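Putative uncharacterized protein PH0242 (Pyrococcus horikoshii, PDB 3VU1) is the C-terminal globular domain of an archaeal oligosaccharyltransferase, AglB, a multidomain, strand-rich structure that holds a calcium ion. Local coordinates at residues T386-R400 / D462-I476. Numbering follows the deposited sequence.
Sequences TADLYLRATFIYLVR and DKLIIRGIRVEPVFI
Arg-392 and Glu-472 face each other as a hydrogen-bonded pair of two long antiparallel strands. From CB, 3.7 Å from Val-474 CG2, the arginine chain runs past Val-474; chi1 of -162° sends CG away from the backbone N, CD passes the same methyl, and a bend at chi3 turns the guanidinium so that this methyl sits over the centre of one face, 3.5 Å from Arg-392 CZ. NE donates to a water that Thr-394 OG1 and Glu-472 OE2 also bind. NH2 reaches Glu-472 OE2 at 3.2 Å in a salt bridge, within the guanidinium plane but from above the carboxylate plane; NH1 hydrogen-bonds Ser-81 O, outside the two strands. Arginine suits the place: an apolar stem and a flat guanidinium offering one face to a methyl and its N-H edge to acceptors.

On the opposite side of the sheet from Arg-392, Leu-389 CD1 lies over the Phe-475 ring in a CH-pi contact, and Ile-469 CG1 over Phe-395. Farther along, backbone N of Arg-467 and of Gly-468 both donate to Ile-396 O, a classic beta bulge. At the end, Arg-400 NH2 forms a salt bridge with Asp-462 OD1 (3.0 Å), while NE hydrogen-bonds Asn-406 OD1.

In the Peripheral 2 region, strand 412-431 flanks 385-401, helix 448-460 packs on Phe-395 and Tyr-397, and helix 60-69 meets Ile-396 and Leu-398.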
loop_
_atom_site.group_PDB
_atom_site.type_symbol
_atom_site.label_atom_id
_atom_site.label_comp_id
_atom_site.label_asym_id
_atom_site.label_seq_id
_atom_site.Cartn_x
_atom_site.Cartn_y
_atom_site.Cartn_z
ATOM N N THR A 386 2.562 25.060 -9.369
ATOM C CA THR A 386 1.401 25.760 -9.848
ATOM C C THR A 386 0.241 24.776 -9.825
ATOM O O THR A 386 0.235 23.775 -10.531
ATOM C CB THR A 386 1.679 26.385 -11.223
ATOM O OG1 THR A 386 2.664 27.404 -11.028
ATOM C CG2 THR A 386 0.400 26.984 -11.871
ATOM N N ALA A 387 -0.729 25.063 -8.972
ATOM C CA ALA A 387 -1.827 24.143 -8.724
ATOM C C ALA A 387 -3.153 24.649 -9.255
ATOM O O ALA A 387 -3.349 25.837 -9.436
ATOM C CB ALA A 387 -1.941 23.862 -7.230
ATOM N N ASP A 388 -4.038 23.709 -9.527
ATOM C CA ASP A 388 -5.452 23.954 -9.657
ATOM C C ASP A 388 -6.103 23.454 -8.359
ATOM O O ASP A 388 -5.613 22.488 -7.746
ATOM C CB ASP A 388 -5.996 23.207 -10.871
ATOM C CG ASP A 388 -5.457 23.759 -12.191
ATOM O OD1 ASP A 388 -5.735 23.139 -13.245
ATOM O OD2 ASP A 388 -4.757 24.810 -12.168
ATOM N N LEU A 389 -7.168 24.127 -7.917
ATOM C CA LEU A 389 -7.883 23.717 -6.709
ATOM C C LEU A 389 -9.246 23.155 -7.068
ATOM O O LEU A 389 -10.020 23.829 -7.725
ATOM C CB LEU A 389 -8.025 24.894 -5.758
ATOM C CG LEU A 389 -8.952 24.761 -4.541
ATOM C CD1 LEU A 389 -8.566 23.593 -3.632
ATOM C CD2 LEU A 389 -9.030 26.086 -3.772
ATOM N N TYR A 390 -9.542 21.928 -6.653
ATOM C CA TYR A 390 -10.852 21.354 -6.931
ATOM C C TYR A 390 -11.613 21.049 -5.655
ATOM O O TYR A 390 -11.036 21.016 -4.556
ATOM C CB TYR A 390 -10.742 20.032 -7.702
ATOM C CG TYR A 390 -10.205 20.118 -9.098
ATOM C CD1 TYR A 390 -8.836 20.301 -9.333
ATOM C CD2 TYR A 390 -11.052 19.983 -10.192
ATOM C CE1 TYR A 390 -8.340 20.363 -10.621
ATOM C CE2 TYR A 390 -10.558 20.052 -11.476
ATOM C CZ TYR A 390 -9.210 20.240 -11.685
ATOM O OH TYR A 390 -8.725 20.309 -12.966
ATOM N N LEU A 391 -12.908 20.794 -5.818
ATOM C CA LEU A 391 -13.657 20.122 -4.785
ATOM C C LEU A 391 -13.802 18.700 -5.270
ATOM O O LEU A 391 -14.240 18.470 -6.411
ATOM C CB LEU A 391 -15.031 20.758 -4.543
ATOM C CG LEU A 391 -15.134 22.160 -3.908
ATOM C CD1 LEU A 391 -16.598 22.407 -3.551
ATOM C CD2 LEU A 391 -14.244 22.362 -2.681
ATOM N N ARG A 392 -13.423 17.759 -4.402
ATOM C CA ARG A 392 -13.381 16.351 -4.750
ATOM C C ARG A 392 -14.300 15.562 -3.860
ATOM O O ARG A 392 -14.304 15.753 -2.650
ATOM C CB ARG A 392 -11.951 15.779 -4.638
ATOM C CG ARG A 392 -11.789 14.466 -5.406
ATOM C CD ARG A 392 -10.506 13.745 -5.058
ATOM N NE ARG A 392 -10.394 13.544 -3.615
ATOM C CZ ARG A 392 -9.252 13.363 -2.960
ATOM N NH1 ARG A 392 -8.084 13.354 -3.598
ATOM N NH2 ARG A 392 -9.286 13.219 -1.657
ATOM N N ALA A 393 -15.065 14.660 -4.460
ATOM C CA ALA A 393 -15.893 13.754 -3.672
ATOM C C ALA A 393 -15.228 12.387 -3.532
ATOM O O ALA A 393 -14.556 11.918 -4.478
ATOM C CB ALA A 393 -17.283 13.606 -4.293
ATOM N N THR A 394 -15.425 11.761 -2.360
ATOM C CA THR A 394 -14.996 10.388 -2.141
ATOM C C THR A 394 -16.145 9.654 -1.484
ATOM O O THR A 394 -16.592 10.049 -0.408
ATOM C CB THR A 394 -13.733 10.277 -1.245
ATOM O OG1 THR A 394 -12.667 11.057 -1.787
ATOM C CG2 THR A 394 -13.240 8.844 -1.166
ATOM N N PHE A 395 -16.620 8.599 -2.146
ATOM C CA PHE A 395 -17.600 7.677 -1.579
ATOM C C PHE A 395 -16.923 6.363 -1.205
ATOM O O PHE A 395 -16.382 5.649 -2.067
ATOM C CB PHE A 395 -18.688 7.348 -2.607
ATOM C CG PHE A 395 -19.688 8.439 -2.826
ATOM C CD1 PHE A 395 -21.001 8.277 -2.395
ATOM C CD2 PHE A 395 -19.336 9.610 -3.484
ATOM C CE1 PHE A 395 -21.943 9.272 -2.604
ATOM C CE2 PHE A 395 -20.274 10.615 -3.688
ATOM C CZ PHE A 395 -21.573 10.446 -3.245
ATOM N N ILE A 396 -16.940 6.034 0.076
ATOM C CA ILE A 396 -16.507 4.715 0.494
ATOM C C ILE A 396 -17.776 3.972 0.844
ATOM O O ILE A 396 -18.578 4.443 1.687
ATOM C CB ILE A 396 -15.558 4.757 1.704
ATOM C CG1 ILE A 396 -14.170 5.212 1.254
ATOM C CG2 ILE A 396 -15.467 3.377 2.334
ATOM C CD1 ILE A 396 -13.230 5.625 2.383
ATOM N N TYR A 397 -17.968 2.825 0.201
ATOM C CA TYR A 397 -19.156 2.022 0.455
ATOM C C TYR A 397 -18.920 0.516 0.364
ATOM O O TYR A 397 -17.866 0.070 -0.102
ATOM C CB TYR A 397 -20.263 2.437 -0.507
ATOM C CG TYR A 397 -19.889 2.337 -1.977
ATOM C CD1 TYR A 397 -20.279 1.227 -2.735
ATOM C CD2 TYR A 397 -19.174 3.349 -2.610
ATOM C CE1 TYR A 397 -19.975 1.125 -4.079
ATOM C CE2 TYR A 397 -18.867 3.260 -3.958
ATOM C CZ TYR A 397 -19.268 2.140 -4.687
ATOM O OH TYR A 397 -18.985 2.032 -6.027
ATOM N N LEU A 398 -19.906 -0.253 0.819
ATOM C CA LEU A 398 -19.851 -1.709 0.796
ATOM C C LEU A 398 -20.874 -2.297 -0.176
ATOM O O LEU A 398 -21.967 -1.742 -0.358
ATOM C CB LEU A 398 -20.094 -2.270 2.196
ATOM C CG LEU A 398 -19.216 -1.738 3.327
ATOM C CD1 LEU A 398 -19.410 -2.561 4.604
ATOM C CD2 LEU A 398 -17.746 -1.681 2.915
ATOM N N VAL A 399 -20.532 -3.416 -0.803
ATOM C CA VAL A 399 -21.509 -4.143 -1.604
ATOM C C VAL A 399 -21.552 -5.597 -1.160
ATOM O O VAL A 399 -20.564 -6.317 -1.276
ATOM C CB VAL A 399 -21.262 -4.044 -3.127
ATOM C CG1 VAL A 399 -22.337 -4.827 -3.882
ATOM C CG2 VAL A 399 -21.247 -2.586 -3.579
ATOM N N ARG A 400 -22.703 -6.011 -0.637
ATOM C CA ARG A 400 -22.833 -7.341 -0.094
ATOM C C ARG A 400 -22.573 -8.344 -1.192
ATOM O O ARG A 400 -23.031 -8.177 -2.330
ATOM C CB ARG A 400 -24.219 -7.572 0.517
ATOM C CG ARG A 400 -24.269 -8.740 1.507
ATOM C CD ARG A 400 -25.533 -9.574 1.401
ATOM N NE ARG A 400 -26.671 -8.710 1.190
ATOM C CZ ARG A 400 -27.782 -9.047 0.552
ATOM N NH1 ARG A 400 -27.950 -10.272 0.072
ATOM N NH2 ARG A 400 -28.739 -8.134 0.418
ATOM N N ASP A 462 -30.471 -3.070 -2.060
ATOM C CA ASP A 462 -30.311 -3.315 -0.631
ATOM C C ASP A 462 -28.911 -3.849 -0.297
ATOM O O ASP A 462 -28.465 -3.758 0.855
ATOM C CB ASP A 462 -31.432 -4.230 -0.082
ATOM C CG ASP A 462 -31.003 -5.714 0.060
ATOM O OD1 ASP A 462 -30.899 -6.204 1.228
ATOM O OD2 ASP A 462 -30.786 -6.392 -0.986
ATOM N N LYS A 463 -28.233 -4.406 -1.308
ATOM C CA LYS A 463 -26.837 -4.826 -1.190
ATOM C C LYS A 463 -25.842 -3.699 -0.822
ATOM O O LYS A 463 -24.693 -3.988 -0.498
ATOM C CB LYS A 463 -26.393 -5.492 -2.473
ATOM C CG LYS A 463 -26.752 -6.953 -2.556
ATOM C CD LYS A 463 -26.403 -7.512 -3.925
ATOM C CE LYS A 463 -27.451 -8.538 -4.341
ATOM N NZ LYS A 463 -26.994 -9.487 -5.406
ATOM N N LEU A 464 -26.287 -2.436 -0.836
ATOM C CA LEU A 464 -25.400 -1.284 -0.624
ATOM C C LEU A 464 -25.424 -0.719 0.794
ATOM O O LEU A 464 -26.499 -0.492 1.341
ATOM C CB LEU A 464 -25.756 -0.161 -1.610
ATOM C CG LEU A 464 -25.088 1.210 -1.490
ATOM C CD1 LEU A 464 -23.763 1.205 -2.226
ATOM C CD2 LEU A 464 -25.982 2.287 -2.076
ATOM N N ILE A 465 -24.238 -0.484 1.369
ATOM C CA ILE A 465 -24.102 0.212 2.652
ATOM C C ILE A 465 -23.053 1.303 2.449
ATOM O O ILE A 465 -21.891 1.017 2.215
ATOM C CB ILE A 465 -23.649 -0.758 3.777
ATOM C CG1 ILE A 465 -24.478 -2.047 3.771
ATOM C CG2 ILE A 465 -23.707 -0.112 5.154
ATOM C CD1 ILE A 465 -23.971 -3.128 4.713
ATOM N N ILE A 466 -23.462 2.560 2.487
ATOM C CA ILE A 466 -22.519 3.676 2.365
ATOM C C ILE A 466 -21.838 3.832 3.713
ATOM O O ILE A 466 -22.499 3.825 4.736
ATOM C CB ILE A 466 -23.233 4.995 2.039
ATOM C CG1 ILE A 466 -24.210 4.845 0.851
ATOM C CG2 ILE A 466 -22.238 6.122 1.865
ATOM C CD1 ILE A 466 -23.653 5.026 -0.539
ATOM N N ARG A 467 -20.520 3.960 3.733
ATOM C CA ARG A 467 -19.818 4.042 5.011
ATOM C C ARG A 467 -19.160 5.396 5.229
ATOM O O ARG A 467 -18.816 5.731 6.341
ATOM C CB ARG A 467 -18.791 2.924 5.120
ATOM C CG ARG A 467 -19.384 1.547 5.358
ATOM C CD ARG A 467 -19.179 1.175 6.808
ATOM N NE ARG A 467 -20.360 1.430 7.604
ATOM C CZ ARG A 467 -21.079 0.473 8.183
ATOM N NH1 ARG A 467 -20.719 -0.809 8.081
ATOM N NH2 ARG A 467 -22.150 0.798 8.891
ATOM N N GLY A 468 -19.000 6.187 4.175
ATOM C CA GLY A 468 -18.438 7.523 4.328
ATOM C C GLY A 468 -18.564 8.268 3.025
ATOM O O GLY A 468 -18.505 7.659 1.968
ATOM N N ILE A 469 -18.766 9.577 3.100
ATOM C CA ILE A 469 -18.785 10.458 1.943
ATOM C C ILE A 469 -17.985 11.674 2.345
ATOM O O ILE A 469 -18.195 12.207 3.422
ATOM C CB ILE A 469 -20.216 10.896 1.574
ATOM C CG1 ILE A 469 -21.005 9.704 1.031
ATOM C CG2 ILE A 469 -20.193 12.012 0.552
ATOM C CD1 ILE A 469 -22.509 9.899 0.977
ATOM N N ARG A 470 -17.072 12.121 1.496
ATOM C CA ARG A 470 -16.255 13.276 1.822
ATOM C C ARG A 470 -16.307 14.287 0.708
ATOM O O ARG A 470 -16.433 13.925 -0.478
ATOM C CB ARG A 470 -14.802 12.863 2.013
ATOM C CG ARG A 470 -14.641 11.840 3.099
ATOM C CD ARG A 470 -13.194 11.620 3.401
ATOM N NE ARG A 470 -13.066 10.784 4.576
ATOM C CZ ARG A 470 -12.066 10.882 5.438
ATOM N NH1 ARG A 470 -11.109 11.785 5.242
ATOM N NH2 ARG A 470 -12.054 10.084 6.490
ATOM N N VAL A 471 -16.186 15.552 1.086
ATOM C CA VAL A 471 -16.093 16.625 0.123
ATOM C C VAL A 471 -14.902 17.432 0.571
ATOM O O VAL A 471 -14.899 17.987 1.670
ATOM C CB VAL A 471 -17.375 17.476 0.074
ATOM C CG1 VAL A 471 -17.187 18.689 -0.827
ATOM C CG2 VAL A 471 -18.534 16.613 -0.404
ATOM N N GLU A 472 -13.881 17.477 -0.280
ATOM C CA GLU A 472 -12.568 17.887 0.160
ATOM C C GLU A 472 -11.961 18.795 -0.841
ATOM O O GLU A 472 -12.222 18.653 -2.029
ATOM C CB GLU A 472 -11.661 16.673 0.318
ATOM C CG GLU A 472 -12.056 15.680 1.404
ATOM C CD GLU A 472 -11.063 14.540 1.502
ATOM O OE1 GLU A 472 -10.082 14.685 2.249
ATOM O OE2 GLU A 472 -11.261 13.508 0.830
ATOM N N PRO A 473 -11.158 19.755 -0.372
ATOM C CA PRO A 473 -10.389 20.563 -1.281
ATOM C C PRO A 473 -9.108 19.811 -1.653
ATOM O O PRO A 473 -8.500 19.174 -0.801
ATOM C CB PRO A 473 -10.090 21.797 -0.460
ATOM C CG PRO A 473 -9.966 21.265 0.913
ATOM C CD PRO A 473 -11.031 20.219 1.011
ATOM N N VAL A 474 -8.739 19.853 -2.928
ATOM C CA VAL A 474 -7.629 19.063 -3.452
ATOM C C VAL A 474 -6.860 19.954 -4.424
ATOM O O VAL A 474 -7.462 20.580 -5.315
ATOM C CB VAL A 474 -8.139 17.767 -4.160
ATOM C CG1 VAL A 474 -7.040 17.077 -4.944
ATOM C CG2 VAL A 474 -8.719 16.793 -3.151
ATOM N N PHE A 475 -5.541 20.017 -4.230
ATOM C CA PHE A 475 -4.661 20.788 -5.098
ATOM C C PHE A 475 -4.003 19.872 -6.103
ATOM O O PHE A 475 -3.261 18.986 -5.707
ATOM C CB PHE A 475 -3.606 21.504 -4.276
ATOM C CG PHE A 475 -4.159 22.588 -3.415
ATOM C CD1 PHE A 475 -4.725 22.297 -2.166
ATOM C CD2 PHE A 475 -4.131 23.917 -3.847
ATOM C CE1 PHE A 475 -5.244 23.317 -1.357
ATOM C CE2 PHE A 475 -4.666 24.940 -3.050
ATOM C CZ PHE A 475 -5.216 24.637 -1.801
ATOM N N ILE A 476 -4.288 20.081 -7.389
ATOM C CA ILE A 476 -3.714 19.264 -8.466
ATOM C C ILE A 476 -2.548 19.974 -9.157
ATOM O O ILE A 476 -2.675 21.110 -9.569
ATOM C CB ILE A 476 -4.763 18.855 -9.521
ATOM C CG1 ILE A 476 -5.910 18.086 -8.873
ATOM C CG2 ILE A 476 -4.122 18.022 -10.630
ATOM C CD1 ILE A 476 -5.467 16.940 -8.005
HETATM O O HOH W 1 -12.593 13.652 -1.433
#